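Local coordinates for putative transcriptional regulator protein, LacI family (PDB 3MIZ) that probably acts as a LacI-family transcriptional regulator, binding cis-regulatory DNA, perhaps as a repressor, at residues A152-T157 / L162-L167. Numbering follows the deposited sequence.
Sequences AFRRTT and LTENDL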
ATOM      1  N   ALA A 152     -19.414  -7.323  16.121  1.00 16.14           N
ATOM      2  CA  ALA A 152     -19.563  -6.126  16.948  1.00 17.99           C
ATOM      3  C   ALA A 152     -20.732  -5.281  16.480  1.00 18.46           C
ATOM      4  O   ALA A 152     -21.520  -4.800  17.288  1.00 19.51           O
ATOM      5  CB  ALA A 152     -18.290  -5.301  16.918  1.00 17.20           C
ATOM      6  N   PHE A 153     -20.835  -5.097  15.173  1.00 18.66           N
ATOM      7  CA  PHE A 153     -21.915  -4.304  14.601  1.00 19.85           C
ATOM      8  C   PHE A 153     -23.259  -4.913  14.985  1.00 22.59           C
ATOM      9  O   PHE A 153     -24.172  -4.206  15.421  1.00 20.89           O
ATOM     10  CB  PHE A 153     -21.775  -4.261  13.078  1.00 17.00           C
ATOM     11  CG  PHE A 153     -22.888  -3.533  12.384  1.00 17.04           C
ATOM     12  CD1 PHE A 153     -23.099  -2.177  12.609  1.00 16.69           C
ATOM     13  CD2 PHE A 153     -23.724  -4.202  11.496  1.00 14.80           C
ATOM     14  CE1 PHE A 153     -24.131  -1.495  11.954  1.00 16.58           C
ATOM     15  CE2 PHE A 153     -24.755  -3.531  10.839  1.00 17.47           C
ATOM     16  CZ  PHE A 153     -24.957  -2.176  11.068  1.00 13.93           C
ATOM     17  N   ARG A 154     -23.372  -6.228  14.830  1.00 22.60           N
ATOM     18  CA  ARG A 154     -24.610  -6.924  15.157  1.00 25.23           C
ATOM     19  C   ARG A 154     -25.041  -6.774  16.610  1.00 24.58           C
ATOM     20  O   ARG A 154     -26.183  -6.413  16.876  1.00 28.08           O
ATOM     21  CB  ARG A 154     -24.496  -8.416  14.821  1.00 25.89           C
ATOM     22  CG  ARG A 154     -24.542  -8.746  13.339  1.00 30.60           C
ATOM     23  CD  ARG A 154     -24.363 -10.247  13.137  1.00 33.97           C
ATOM     24  NE  ARG A 154     -24.277 -10.629  11.730  1.00 36.98           N
ATOM     25  CZ  ARG A 154     -25.299 -10.614  10.881  1.00 37.50           C
ATOM     26  NH1 ARG A 154     -26.500 -10.232  11.293  1.00 38.70           N
ATOM     27  NH2 ARG A 154     -25.118 -10.983   9.622  1.00 36.74           N
ATOM     28  N   ARG A 155     -24.150  -7.052  17.556  1.00 25.57           N
ATOM     29  CA  ARG A 155     -24.531  -6.933  18.962  1.00 26.74           C
ATOM     30  C   ARG A 155     -24.673  -5.497  19.464  1.00 26.17           C
ATOM     31  O   ARG A 155     -25.563  -5.210  20.263  1.00 24.24           O
ATOM     32  CB  ARG A 155     -23.549  -7.661  19.881  1.00 27.97           C
ATOM     33  CG  ARG A 155     -23.975  -7.574  21.356  1.00 31.18           C
ATOM     34  CD  ARG A 155     -22.968  -8.201  22.299  1.00 31.97           C
ATOM     35  NE  ARG A 155     -23.271  -7.932  23.706  1.00 32.12           N
ATOM     36  CZ  ARG A 155     -24.339  -8.387  24.360  1.00 32.96           C
ATOM     37  NH1 ARG A 155     -25.239  -9.145  23.744  1.00 32.10           N
ATOM     38  NH2 ARG A 155     -24.499  -8.096  25.643  1.00 30.39           N
ATOM     39  N   THR A 156     -23.803  -4.599  19.014  1.00 24.93           N
ATOM     40  CA  THR A 156     -23.887  -3.219  19.473  1.00 25.07           C
ATOM     41  C   THR A 156     -25.217  -2.617  19.069  1.00 24.71           C
ATOM     42  O   THR A 156     -25.851  -1.902  19.852  1.00 24.16           O
ATOM     43  CB  THR A 156     -22.744  -2.366  18.910  1.00 25.84           C
ATOM     44  OG1 THR A 156     -22.766  -2.416  17.479  1.00 29.98           O
ATOM     45  CG2 THR A 156     -21.409  -2.878  19.426  1.00 19.12           C
ATOM     46  N   THR A 157     -25.644  -2.909  17.845  1.00 23.76           N
ATOM     47  CA  THR A 157     -26.915  -2.396  17.366  1.00 26.05           C
ATOM     48  C   THR A 157     -28.069  -3.044  18.130  1.00 27.10           C
ATOM     49  O   THR A 157     -29.083  -2.398  18.387  1.00 27.34           O
ATOM     50  CB  THR A 157     -27.093  -2.630  15.846  1.00 27.06           C
ATOM     51  OG1 THR A 157     -28.396  -2.191  15.447  1.00 31.45           O
ATOM     52  CG2 THR A 157     -26.929  -4.092  15.491  1.00 22.74           C
ATOM     53  N   LEU A 162     -31.895  -1.400  18.090  1.00 29.60           N
ATOM     54  CA  LEU A 162     -32.240  -1.615  16.691  1.00 30.50           C
ATOM     55  C   LEU A 162     -32.418  -3.099  16.415  1.00 32.02           C
ATOM     56  O   LEU A 162     -31.830  -3.940  17.095  1.00 30.88           O
ATOM     57  CB  LEU A 162     -31.154  -1.055  15.769  1.00 30.85           C
ATOM     58  CG  LEU A 162     -30.840   0.440  15.869  1.00 31.54           C
ATOM     59  CD1 LEU A 162     -29.820   0.808  14.803  1.00 28.94           C
ATOM     60  CD2 LEU A 162     -32.116   1.259  15.690  1.00 32.45           C
ATOM     61  N   THR A 163     -33.226  -3.415  15.411  1.00 32.60           N
ATOM     62  CA  THR A 163     -33.471  -4.802  15.050  1.00 35.78           C
ATOM     63  C   THR A 163     -32.833  -5.090  13.705  1.00 36.14           C
ATOM     64  O   THR A 163     -32.563  -4.174  12.930  1.00 35.74           O
ATOM     65  CB  THR A 163     -34.978  -5.105  14.936  1.00 37.02           C
ATOM     66  OG1 THR A 163     -35.502  -4.477  13.757  1.00 39.18           O
ATOM     67  CG2 THR A 163     -35.721  -4.583  16.159  1.00 38.53           C
ATOM     68  N   GLU A 164     -32.606  -6.368  13.427  1.00 37.00           N
ATOM     69  CA  GLU A 164     -32.003  -6.773  12.169  1.00 38.09           C
ATOM     70  C   GLU A 164     -32.741  -6.105  11.011  1.00 35.92           C
ATOM     71  O   GLU A 164     -32.174  -5.888   9.938  1.00 33.98           O
ATOM     72  CB  GLU A 164     -32.069  -8.297  12.024  1.00 41.60           C
ATOM     73  CG  GLU A 164     -31.053  -8.877  11.051  1.00 47.04           C
ATOM     74  CD  GLU A 164     -29.622  -8.614  11.488  1.00 49.02           C
ATOM     75  OE1 GLU A 164     -29.176  -7.449  11.415  1.00 51.67           O
ATOM     76  OE2 GLU A 164     -28.946  -9.572  11.919  1.00 50.51           O
ATOM     77  N   ASN A 165     -34.002  -5.759  11.248  1.00 34.02           N
ATOM     78  CA  ASN A 165     -34.840  -5.128  10.232  1.00 33.08           C
ATOM     79  C   ASN A 165     -34.447  -3.675   9.932  1.00 32.47           C
ATOM     80  O   ASN A 165     -34.828  -3.123   8.895  1.00 30.45           O
ATOM     81  CB  ASN A 165     -36.305  -5.191  10.668  1.00 36.17           C
ATOM     82  CG  ASN A 165     -37.262  -4.900   9.535  1.00 38.64           C
ATOM     83  OD1 ASN A 165     -37.393  -3.759   9.092  1.00 41.17           O
ATOM     84  ND2 ASN A 165     -37.933  -5.938   9.050  1.00 40.86           N
ATOM     85  N   ASP A 166     -33.697  -3.054  10.838  1.00 30.14           N
ATOM     86  CA  ASP A 166     -33.260  -1.675  10.639  1.00 29.67           C
ATOM     87  C   ASP A 166     -31.902  -1.657   9.948  1.00 29.96           C
ATOM     88  O   ASP A 166     -31.414  -0.599   9.539  1.00 30.27           O
ATOM     89  CB  ASP A 166     -33.142  -0.939  11.975  1.00 30.91           C
ATOM     90  CG  ASP A 166     -34.451  -0.895  12.736  1.00 31.95           C
ATOM     91  OD1 ASP A 166     -35.492  -0.602  12.108  1.00 32.46           O
ATOM     92  OD2 ASP A 166     -34.431  -1.146  13.959  1.00 32.54           O
ATOM     93  N   LEU A 167     -31.296  -2.832   9.817  1.00 26.80           N
ATOM     94  CA  LEU A 167     -29.986  -2.929   9.192  1.00 25.63           C
ATOM     95  C   LEU A 167     -30.013  -3.411   7.745  1.00 24.40           C
ATOM     96  O   LEU A 167     -30.941  -4.093   7.308  1.00 22.41           O
ATOM     97  CB  LEU A 167     -29.078  -3.865  10.002  1.00 25.55           C
ATOM     98  CG  LEU A 167     -28.748  -3.632  11.485  1.00 27.33           C
ATOM     99  CD1 LEU A 167     -28.781  -2.146  11.827  1.00 23.85           C
ATOM    100  CD2 LEU A 167     -29.725  -4.389  12.339  1.00 26.95           C
TER
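With CG anti to the backbone N (chi1 177°), the ring of Phe153 leans out from its helix to meet Leu167, while Arg154, stretched from CG to NE, reaches toward Glu164, and the bend of Glu164 at chi2 (62°) brings its carboxylate to the guanidinium. The setting is an alpha-to-beta connection in the periplasmic-binding-protein-like fold of LacI-family regulators: helix 144-160 ends, and the loop 162-167 doubles back beside it before entering strand 167-174. Here the return pairs an apolar centre with a charged pair at its border. In the centre, Leu167 CD1 sits 3.9 Å from Phe153 CZ, approaching the ring obliquely, and the same methyl lies 3.6 Å from Thr157 OG1. That hydroxyl, buried here without a polar partner in the model, is also covered by Leu162, whose CD1 is 3.4 Å away. An alanine in place of Leu167 would probably open a gap between Phe153 CZ and Thr157 OG1 and strip the outer end of the ring of its apolar neighbour in the loop. Phe153 also meets the ring of Tyr136 on strand 134-138 and touches Ile169 on strand 167-174, tying the helix to the sheet. Asp166 OD2 braces the loop, accepting a nearly straight hydrogen bond from Thr163 N (3.0 Å) from above the carboxylate plane. At the border, Arg154 NH1 forms a salt bridge with Glu164 OE2 at 2.6 Å, the oxygen lying at the guanidinium's edge, in its plane, while the carboxylate is turned 83° against it.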